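Local coordinates for flavoredoxin (Desulfovibrio vulgaris str. 'Miyazaki F', PDB 2D5M), which binds flavin mononucleotide and probably carries electrons through that flavin as a redox protein, at residues V19-R24 with Y55-I60; P44-L50 with T132-I138; F66-S72 with F114-L120. Residues are numbered along the deposited sequence.

In the fold
All three contacts lie in the flavin reductase-like domain and reach one curled antiparallel sheet, with centres about 14 to 15 Å apart. Contact 1 sets helix 55-63 against strand 14-22; contact 2 pairs strand 44-48 with strand 133-144; contact 3 pairs strand 65-70 with strand 116-126. Along the chain contacts 1 and 2 interlock, their segments alternating, while contact 3 is nested inside the loop that contact 2 closes and follows contact 1. Ile60 of contact 1 touches Leu50 and Phe134 of contact 2 and Phe66 of contact 3, so Ile60 is where the three meet. Contact 1 binds the FMN phosphate and contact 2 the pyrimidine edge of its ring; contacts 2 and 3 also meet the second subunit.

Contact 1 of 3, residues V19-R24 with Y55-I60; sequences VGTYDR and YTYRSI. With FMN (flavin mononucleotide), chain E.
Start with strand 19-22, extended and running into a loop at Asp23-Arg24, and lay helix 55-60 over it: the axes approach to 7.8 Å at 59°, and the nearest CA atoms, those of Asp23 and Ser59, are 5.0 Å apart. At the helix start, Tyr55 N gives a hydrogen bond to FMN O1P (2.9 Å). The Tyr55 side chain, chi1 t, carries Tyr55 OH to Asp23 OD2, a 2.6 Å hydrogen bond; Arg24 NH1 adds a weak one to Tyr55 OH at 3.0 Å. Thr56 binds FMN O2P through both N (2.9 Å) and OG1 (2.7 Å), while Thr56 CG2 packs on Val19 CG1 (3.9 Å) and Thr21 CG2 (3.8 Å). One water joins Thr56 OG1 (2.7 Å), Thr21 OG1 (2.7 Å) and Val19 O (2.8 Å). Arg58, fully extended, lays its guanidinium flat on that of Arg24, centres 3.8 Å apart, a like-charge stack; Glu62 pairs with Arg58 and so offsets part of the charge. Ser59 CB sits 3.4 Å from Tyr22 O, and a second water links Ser59 OG (2.7 Å) to Thr21 OG1 (2.8 Å). Ile60 closes the apolar end, with CG1 3.5 Å from Thr21 CG2. Backbone amides at a helix N-terminus gripping a phosphate are a classic anion site, and here two amides and the Thr56 hydroxyl give three hydrogen bonds from neutral donors to two phosphate oxygens.

Contact 2 of 3, residues P44-L50 with T132-I138; sequences PSIAVSL and TQFIGEI. With FMN (flavin mononucleotide), chain E.
Two antiparallel strands, 44-48 and 133-138, run side by side with axes 4.5 Å apart at closest and N-to-C directions 150° apart. Ile46 pairs with Gly136 and Val48 with Phe134 as hydrogen-bonded pairs; Ser45-Glu137 and Ala47-Ile135 are non-hydrogen-bonded. Ile46 N to Gly136 O is 2.9 Å and Gly136 N to Ile46 O 2.9 Å. Val48 N to Phe134 O is 2.9 Å and Phe134 N to Val48 O 2.9 Å. Ile138 N reaches Pro44 O at 2.8 Å. On the face of Ser45, Ala47 and Ile135, the small Ala47 leaves a hollow that Ile135, with both chi angles m, fills by bringing CD1 to 3.4 Å from Ala47 CB. Ser45 CB rests 4.0 Å from Ile135 CG2. The other face carries Ile46, Val48 and Phe134. These strands are neighbours in the curled antiparallel sheet of the FMN-binding split barrel, the fold of the flavin reductase-like family; helix 55-63 covers the Leu50 and Phe134 end of this face, while Ile68, Ile118 and Leu120 pack on Ile46. Gly136 adds no bulk beside Ile46, and Phe66 of contact 3 packs into the space. Beyond the glycine, Ile138 CD1 meets Ile46 CG1 at 3.9 Å, with Pro44 CB 4.2 Å from Ile138 CB. Towards the flavin, Phe134 (chi1 m) offers its ring edge to Leu50, CD1 to CD1 3.8 Å. Past the strand, Ser49 O accepts a hydrogen bond from FMN N3 at 2.9 Å and Leu50 CA lies 3.5 Å from FMN O2, while Ser49 OG bonds to Cys39 O of the second subunit.

Contact 3 of 3, residues F66-S72 with F114-L120; sequences FTISIPS and FPMAIEL
Leu120, Ile70 and Phe114 give up the most surface where antiparallel strands 66-70 and 116-120 meet, their axes 4.6 Å apart at closest and their directions at 165°. Leu120 pairs with Phe66: Leu120 N to Phe66 O is 2.8 Å and Phe66 N to Leu120 O 3.1 Å. Phe66, chi1 p, turns its ring over the leucine, so that Leu120 CB makes a CH-pi contact 4.0 Å from the ring centroid; Leu120 CD1 also reaches Ile68 CG1 at 3.9 Å. Next, Ile68 and Ile118 are tied by Ile68 N to Ile118 O (2.9 Å) and Ile118 N to Ile68 O (2.7 Å). Ile70 follows on the same face: its N bonds to Met116 O (2.9 Å), and its CD1 lies 4.1 Å from Met116 SD. Phe114, chi1 m, lies just before strand 116-120, its ring face under Pro71 CA (3.8 Å to the centroid, CH-pi). The face of Ile68, Ile118 and Leu120 packs on Ile46 of strand 44-48 across the barrel interior. Ile70 O has no polar partner: Met116 N stays 4.2 Å from it, and Pro115 CD (3.3 Å) and Phe114 CB (3.4 Å) crowd it instead, so apolar contact replaces a backbone bond.

Contact 1 of 3, residues V19-R24 with Y55-I60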
# COMPACT_ATOMS: atom_id res chain seq x y z
N VAL A 19 -4.33 8.59 10.12
CA VAL A 19 -5.69 8.95 9.76
C VAL A 19 -6.20 9.93 10.79
O VAL A 19 -6.26 9.61 11.99
CB VAL A 19 -6.58 7.71 9.71
CG1 VAL A 19 -8.00 8.11 9.39
CG2 VAL A 19 -6.09 6.70 8.66
N GLY A 20 -6.52 11.15 10.34
CA GLY A 20 -6.90 12.26 11.22
C GLY A 20 -8.38 12.52 11.16
O GLY A 20 -8.99 12.52 10.08
N THR A 21 -8.99 12.78 12.31
CA THR A 21 -10.42 13.02 12.45
C THR A 21 -10.71 13.99 13.61
O THR A 21 -9.85 14.25 14.44
CB THR A 21 -11.17 11.72 12.76
OG1 THR A 21 -10.65 11.13 13.96
CG2 THR A 21 -11.17 10.72 11.60
N TYR A 22 -11.93 14.51 13.61
CA TYR A 22 -12.50 15.18 14.78
C TYR A 22 -13.61 14.32 15.38
O TYR A 22 -14.45 13.79 14.64
CB TYR A 22 -13.12 16.53 14.38
CG TYR A 22 -12.16 17.61 14.01
CD1 TYR A 22 -11.19 18.07 14.84
CD2 TYR A 22 -12.24 18.19 12.71
CE1 TYR A 22 -10.29 19.08 14.46
CE2 TYR A 22 -11.36 19.18 12.34
CZ TYR A 22 -10.40 19.65 13.22
OH TYR A 22 -9.54 20.62 12.80
N ASP A 23 -13.64 14.19 16.70
CA ASP A 23 -14.78 13.54 17.36
C ASP A 23 -15.93 14.51 17.48
O ASP A 23 -15.91 15.64 16.98
CB ASP A 23 -14.38 12.88 18.67
CG ASP A 23 -14.30 13.81 19.89
OD1 ASP A 23 -14.43 15.05 19.75
OD2 ASP A 23 -14.08 13.25 20.97
N ARG A 24 -16.98 14.06 18.14
CA ARG A 24 -18.22 14.85 18.23
C ARG A 24 -18.06 16.16 18.99
O ARG A 24 -18.87 17.07 18.74
CB ARG A 24 -19.33 14.01 18.83
CG ARG A 24 -19.07 13.66 20.30
CD ARG A 24 -20.01 12.47 20.68
NE ARG A 24 -19.77 12.01 22.03
CZ ARG A 24 -18.75 11.25 22.36
NH1 ARG A 24 -17.84 10.80 21.49
NH2 ARG A 24 -18.61 10.88 23.64
N TYR A 55 -11.49 4.49 18.02
CA TYR A 55 -12.27 5.74 18.21
C TYR A 55 -12.45 6.44 16.86
O TYR A 55 -13.48 7.05 16.56
CB TYR A 55 -11.58 6.59 19.26
CG TYR A 55 -12.39 7.73 19.80
CD1 TYR A 55 -13.59 7.46 20.47
CD2 TYR A 55 -12.02 9.05 19.68
CE1 TYR A 55 -14.39 8.45 21.01
CE2 TYR A 55 -12.79 10.08 20.21
CZ TYR A 55 -13.98 9.79 20.87
OH TYR A 55 -14.80 10.75 21.42
N THR A 56 -11.42 6.37 16.02
CA THR A 56 -11.45 6.97 14.70
C THR A 56 -12.59 6.47 13.85
O THR A 56 -13.20 7.24 13.11
CB THR A 56 -10.10 6.68 14.01
OG1 THR A 56 -9.07 7.34 14.76
CG2 THR A 56 -10.04 7.19 12.60
N TYR A 57 -12.96 5.24 13.88
CA TYR A 57 -14.05 4.62 13.19
C TYR A 57 -15.31 5.43 13.47
O TYR A 57 -16.07 5.79 12.57
CB TYR A 57 -14.19 3.13 13.56
CG TYR A 57 -15.33 2.41 12.87
CD1 TYR A 57 -15.09 1.50 11.89
CD2 TYR A 57 -16.66 2.54 13.23
CE1 TYR A 57 -16.10 0.80 11.24
CE2 TYR A 57 -17.66 1.89 12.62
CZ TYR A 57 -17.38 1.01 11.62
OH TYR A 57 -18.43 0.32 11.00
N ARG A 58 -15.58 5.61 14.77
CA ARG A 58 -16.77 6.34 15.18
C ARG A 58 -16.73 7.73 14.57
O ARG A 58 -17.71 8.20 13.98
CB ARG A 58 -16.85 6.41 16.68
CG ARG A 58 -18.05 7.27 17.16
CD ARG A 58 -18.14 7.27 18.68
NE ARG A 58 -19.22 8.14 19.10
CZ ARG A 58 -19.66 8.20 20.37
NH1 ARG A 58 -19.05 7.44 21.26
NH2 ARG A 58 -20.67 9.01 20.68
N SER A 59 -15.61 8.42 14.68
CA SER A 59 -15.54 9.80 14.17
C SER A 59 -15.78 9.86 12.66
O SER A 59 -16.45 10.78 12.18
CB SER A 59 -14.19 10.43 14.53
OG SER A 59 -14.12 10.53 15.94
N ILE A 60 -15.25 8.90 11.90
CA ILE A 60 -15.46 8.94 10.47
C ILE A 60 -16.91 8.69 10.15
O ILE A 60 -17.48 9.34 9.25
CB ILE A 60 -14.55 7.92 9.72
CG1 ILE A 60 -13.09 8.32 9.87
CG2 ILE A 60 -14.98 7.78 8.26
CD1 ILE A 60 -12.09 7.34 9.26
N1 FMN E . -5.75 -0.33 13.10
C2 FMN E . -6.72 -0.44 12.14
O2 FMN E . -7.91 -0.52 12.44
N3 FMN E . -6.32 -0.49 10.80
C4 FMN E . -5.02 -0.47 10.35
O4 FMN E . -4.76 -0.52 9.13
C4A FMN E . -4.02 -0.41 11.36
N5 FMN E . -2.71 -0.45 11.00
C5A FMN E . -1.80 -0.23 12.00
C6 FMN E . -0.42 -0.23 11.65
C7 FMN E . 0.59 0.03 12.56
C7M FMN E . 2.05 -0.03 12.19
C8 FMN E . 0.19 0.35 13.91
C8M FMN E . 1.26 0.73 14.92
C9 FMN E . -1.15 0.29 14.28
C9A FMN E . -2.14 0.02 13.36
N10 FMN E . -3.51 -0.09 13.69
C10 FMN E . -4.46 -0.24 12.71
C1' FMN E . -3.95 0.05 15.11
C2' FMN E . -4.52 1.43 15.42
O2' FMN E . -3.69 2.49 14.95
C3' FMN E . -4.67 1.56 16.94
O3' FMN E . -5.71 0.64 17.34
C4' FMN E . -4.98 2.97 17.43
O4' FMN E . -4.72 2.96 18.86
C5' FMN E . -6.38 3.40 17.18
O5' FMN E . -6.53 4.75 17.72
P FMN E . -7.98 5.40 17.97
O1P FMN E . -8.75 4.49 18.94
O2P FMN E . -8.73 5.53 16.67
O3P FMN E . -7.59 6.72 18.59
O HOH W 1 -8.29 9.83 13.96
O HOH W 2 -11.54 10.73 16.56

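Contact 2 of 3, residues P44-L50 with T132-I138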
# COMPACT_ATOMS: atom_id res chain seq x y z
N PRO A 44 -10.17 10.10 -7.59
CA PRO A 44 -8.95 9.63 -6.88
C PRO A 44 -9.36 9.27 -5.46
O PRO A 44 -10.01 10.09 -4.81
CB PRO A 44 -8.03 10.85 -6.94
CG PRO A 44 -8.99 12.02 -7.16
CD PRO A 44 -10.10 11.49 -8.00
N SER A 45 -9.04 8.08 -5.00
CA SER A 45 -9.54 7.56 -3.74
C SER A 45 -8.55 6.68 -3.03
O SER A 45 -7.74 6.01 -3.69
CB SER A 45 -10.80 6.70 -3.97
OG SER A 45 -11.85 7.33 -4.65
N ILE A 46 -8.63 6.66 -1.70
CA ILE A 46 -7.87 5.77 -0.84
C ILE A 46 -8.83 4.96 -0.01
O ILE A 46 -9.81 5.51 0.54
CB ILE A 46 -6.87 6.57 0.05
CG1 ILE A 46 -5.79 7.14 -0.86
CG2 ILE A 46 -6.31 5.72 1.17
CD1 ILE A 46 -4.85 8.13 -0.16
N ALA A 47 -8.55 3.69 0.11
CA ALA A 47 -9.25 2.75 0.98
C ALA A 47 -8.43 2.52 2.24
O ALA A 47 -7.22 2.31 2.18
CB ALA A 47 -9.48 1.45 0.23
N VAL A 48 -9.13 2.51 3.38
CA VAL A 48 -8.49 2.26 4.68
C VAL A 48 -9.37 1.27 5.45
O VAL A 48 -10.57 1.50 5.58
CB VAL A 48 -8.28 3.54 5.47
CG1 VAL A 48 -7.31 3.16 6.59
CG2 VAL A 48 -7.77 4.72 4.67
N SER A 49 -8.79 0.21 5.92
CA SER A 49 -9.52 -0.77 6.73
C SER A 49 -9.35 -0.43 8.18
O SER A 49 -8.29 -0.69 8.72
CB SER A 49 -8.95 -2.16 6.44
OG SER A 49 -9.19 -2.53 5.12
N LEU A 50 -10.37 0.13 8.82
CA LEU A 50 -10.35 0.55 10.21
C LEU A 50 -11.33 -0.28 11.01
O LEU A 50 -12.49 -0.39 10.66
CB LEU A 50 -10.72 2.04 10.33
CG LEU A 50 -9.88 3.03 9.52
CD1 LEU A 50 -10.20 4.48 9.80
CD2 LEU A 50 -8.37 2.75 9.75
N THR A 132 -14.12 -4.83 6.12
CA THR A 132 -14.59 -3.47 6.42
C THR A 132 -13.64 -2.40 5.90
O THR A 132 -12.44 -2.44 6.23
CB THR A 132 -14.73 -3.47 7.99
OG1 THR A 132 -15.68 -4.50 8.36
CG2 THR A 132 -15.14 -2.15 8.47
N GLN A 133 -14.10 -1.46 5.12
CA GLN A 133 -13.21 -0.46 4.57
C GLN A 133 -13.97 0.83 4.39
O GLN A 133 -15.10 0.87 3.93
CB GLN A 133 -12.54 -0.78 3.20
CG GLN A 133 -11.76 -2.03 3.01
CD GLN A 133 -11.74 -2.15 1.45
OE1 GLN A 133 -10.73 -1.89 0.84
NE2 GLN A 133 -12.96 -2.44 0.99
N PHE A 134 -13.29 1.91 4.72
CA PHE A 134 -13.75 3.25 4.37
C PHE A 134 -13.05 3.70 3.08
O PHE A 134 -11.84 3.53 2.98
CB PHE A 134 -13.43 4.27 5.47
CG PHE A 134 -14.17 4.10 6.75
CD1 PHE A 134 -13.48 3.84 7.92
CD2 PHE A 134 -15.55 4.26 6.85
CE1 PHE A 134 -14.15 3.75 9.10
CE2 PHE A 134 -16.18 4.13 8.08
CZ PHE A 134 -15.50 3.86 9.21
N ILE A 135 -13.81 4.22 2.15
CA ILE A 135 -13.26 4.73 0.89
C ILE A 135 -13.40 6.23 0.94
O ILE A 135 -14.52 6.79 1.04
CB ILE A 135 -14.01 4.18 -0.32
CG1 ILE A 135 -14.16 2.66 -0.28
CG2 ILE A 135 -13.32 4.66 -1.58
CD1 ILE A 135 -12.86 1.94 -0.22
N GLY A 136 -12.27 6.93 0.91
CA GLY A 136 -12.25 8.37 0.86
C GLY A 136 -11.87 8.88 -0.51
O GLY A 136 -10.94 8.39 -1.12
N GLU A 137 -12.61 9.88 -0.96
CA GLU A 137 -12.26 10.62 -2.17
C GLU A 137 -11.22 11.66 -1.77
O GLU A 137 -11.42 12.44 -0.86
CB GLU A 137 -13.47 11.31 -2.77
CG GLU A 137 -13.13 12.13 -3.99
CD GLU A 137 -14.31 12.74 -4.72
OE1 GLU A 137 -15.48 12.36 -4.41
OE2 GLU A 137 -14.07 13.61 -5.61
N ILE A 138 -10.11 11.69 -2.48
CA ILE A 138 -9.06 12.67 -2.29
C ILE A 138 -9.51 14.01 -2.84
O ILE A 138 -9.75 14.16 -4.04
CB ILE A 138 -7.75 12.23 -3.01
CG1 ILE A 138 -7.25 10.90 -2.44
CG2 ILE A 138 -6.71 13.30 -2.94
CD1 ILE A 138 -6.09 10.26 -3.24
N1 FMN E . -5.75 -0.33 13.10
C2 FMN E . -6.72 -0.44 12.14
O2 FMN E . -7.91 -0.52 12.44
N3 FMN E . -6.32 -0.49 10.80
C4 FMN E . -5.02 -0.47 10.35
O4 FMN E . -4.76 -0.52 9.13
C4A FMN E . -4.02 -0.41 11.36
N5 FMN E . -2.71 -0.45 11.00
C5A FMN E . -1.80 -0.23 12.00
C6 FMN E . -0.42 -0.23 11.65
C7 FMN E . 0.59 0.03 12.56
C7M FMN E . 2.05 -0.03 12.19
C8 FMN E . 0.19 0.35 13.91
C8M FMN E . 1.26 0.73 14.92
C9 FMN E . -1.15 0.29 14.28
C9A FMN E . -2.14 0.02 13.36
N10 FMN E . -3.51 -0.09 13.69
C10 FMN E . -4.46 -0.24 12.71
C1' FMN E . -3.95 0.05 15.11
C2' FMN E . -4.52 1.43 15.42
O2' FMN E . -3.69 2.49 14.95
C3' FMN E . -4.67 1.56 16.94
O3' FMN E . -5.71 0.64 17.34
C4' FMN E . -4.98 2.97 17.43
O4' FMN E . -4.72 2.96 18.86
C5' FMN E . -6.38 3.40 17.18
O5' FMN E . -6.53 4.75 17.72
P FMN E . -7.98 5.40 17.97
O1P FMN E . -8.75 4.49 18.94
O2P FMN E . -8.73 5.53 16.67
O3P FMN E . -7.59 6.72 18.59

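Contact 3 of 3, residues F66-S72 with F114-L120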
# COMPACT_ATOMS: atom_id res chain seq x y z
N PHE A 66 -11.96 12.56 6.70
CA PHE A 66 -10.76 12.21 7.41
C PHE A 66 -9.58 12.73 6.57
O PHE A 66 -9.73 13.04 5.39
CB PHE A 66 -10.62 10.72 7.66
CG PHE A 66 -10.64 9.80 6.46
CD1 PHE A 66 -9.42 9.34 5.92
CD2 PHE A 66 -11.80 9.35 5.89
CE1 PHE A 66 -9.42 8.43 4.87
CE2 PHE A 66 -11.79 8.49 4.79
CZ PHE A 66 -10.60 8.02 4.27
N THR A 67 -8.42 12.82 7.21
CA THR A 67 -7.21 13.12 6.51
C THR A 67 -6.25 11.93 6.63
O THR A 67 -6.43 11.08 7.49
CB THR A 67 -6.49 14.37 7.07
OG1 THR A 67 -6.07 14.05 8.39
CG2 THR A 67 -7.40 15.57 7.04
N ILE A 68 -5.23 11.92 5.76
CA ILE A 68 -4.07 11.05 5.88
C ILE A 68 -2.86 11.96 5.91
O ILE A 68 -2.61 12.69 4.97
CB ILE A 68 -4.03 10.02 4.76
CG1 ILE A 68 -5.14 8.97 4.98
CG2 ILE A 68 -2.62 9.38 4.66
CD1 ILE A 68 -5.38 8.06 3.81
N SER A 69 -2.10 11.84 6.98
CA SER A 69 -0.83 12.55 7.09
C SER A 69 0.29 11.51 7.03
O SER A 69 0.22 10.46 7.66
CB SER A 69 -0.76 13.34 8.40
OG SER A 69 -1.78 14.28 8.52
N ILE A 70 1.32 11.82 6.24
CA ILE A 70 2.40 10.86 5.98
C ILE A 70 3.62 11.30 6.80
O ILE A 70 4.14 12.37 6.55
CB ILE A 70 2.67 10.77 4.49
CG1 ILE A 70 1.42 10.23 3.79
CG2 ILE A 70 3.88 9.91 4.20
CD1 ILE A 70 1.41 9.87 2.38
N PRO A 71 4.03 10.49 7.78
CA PRO A 71 5.17 10.91 8.63
C PRO A 71 6.48 10.77 7.83
O PRO A 71 6.66 9.84 7.04
CB PRO A 71 5.17 9.93 9.77
CG PRO A 71 4.54 8.71 9.18
CD PRO A 71 3.50 9.19 8.17
N SER A 72 7.43 11.62 8.12
CA SER A 72 8.83 11.50 7.78
C SER A 72 9.51 10.73 8.90
O SER A 72 8.93 10.48 9.98
CB SER A 72 9.51 12.82 7.57
OG SER A 72 9.39 13.58 8.74
N PHE A 114 4.00 17.14 9.58
CA PHE A 114 4.37 16.12 8.60
C PHE A 114 4.51 16.74 7.21
O PHE A 114 3.91 17.76 6.92
CB PHE A 114 3.36 15.00 8.58
CG PHE A 114 3.35 14.10 9.81
CD1 PHE A 114 4.09 14.33 10.96
CD2 PHE A 114 2.56 12.95 9.78
CE1 PHE A 114 4.00 13.50 12.07
CE2 PHE A 114 2.48 12.14 10.87
CZ PHE A 114 3.17 12.40 12.02
N PRO A 115 5.30 16.11 6.36
CA PRO A 115 5.61 16.73 5.08
C PRO A 115 4.49 16.70 4.07
O PRO A 115 4.48 17.46 3.07
CB PRO A 115 6.79 15.89 4.59
CG PRO A 115 6.61 14.53 5.24
CD PRO A 115 6.14 14.94 6.60
N MET A 116 3.55 15.80 4.25
CA MET A 116 2.50 15.55 3.26
C MET A 116 1.20 15.20 3.98
O MET A 116 1.19 14.41 4.91
CB MET A 116 2.91 14.42 2.35
CG MET A 116 1.94 14.00 1.29
SD MET A 116 2.91 12.94 0.18
CE MET A 116 1.64 12.61 -0.97
N ALA A 117 0.10 15.77 3.50
CA ALA A 117 -1.21 15.54 4.07
C ALA A 117 -2.24 15.47 2.91
O ALA A 117 -2.12 16.17 1.93
CB ALA A 117 -1.59 16.62 5.05
N ILE A 118 -3.20 14.59 3.08
CA ILE A 118 -4.24 14.33 2.10
C ILE A 118 -5.58 14.55 2.79
O ILE A 118 -5.79 14.04 3.90
CB ILE A 118 -4.13 12.87 1.58
CG1 ILE A 118 -2.73 12.54 1.10
CG2 ILE A 118 -5.19 12.65 0.52
CD1 ILE A 118 -2.53 11.08 0.77
N GLU A 119 -6.47 15.32 2.17
CA GLU A 119 -7.80 15.57 2.68
C GLU A 119 -8.81 14.70 1.95
O GLU A 119 -8.85 14.74 0.71
CB GLU A 119 -8.17 17.06 2.48
CG GLU A 119 -7.25 18.01 3.21
CD GLU A 119 -7.83 19.39 3.40
OE1 GLU A 119 -9.10 19.47 3.52
OE2 GLU A 119 -7.03 20.35 3.50
N LEU A 120 -9.60 13.94 2.70
CA LEU A 120 -10.53 12.99 2.10
C LEU A 120 -11.96 13.18 2.61
O LEU A 120 -12.25 13.42 3.77
CB LEU A 120 -10.10 11.54 2.34
CG LEU A 120 -8.69 11.22 1.84
CD1 LEU A 120 -7.66 11.25 2.99
CD2 LEU A 120 -8.61 9.88 1.11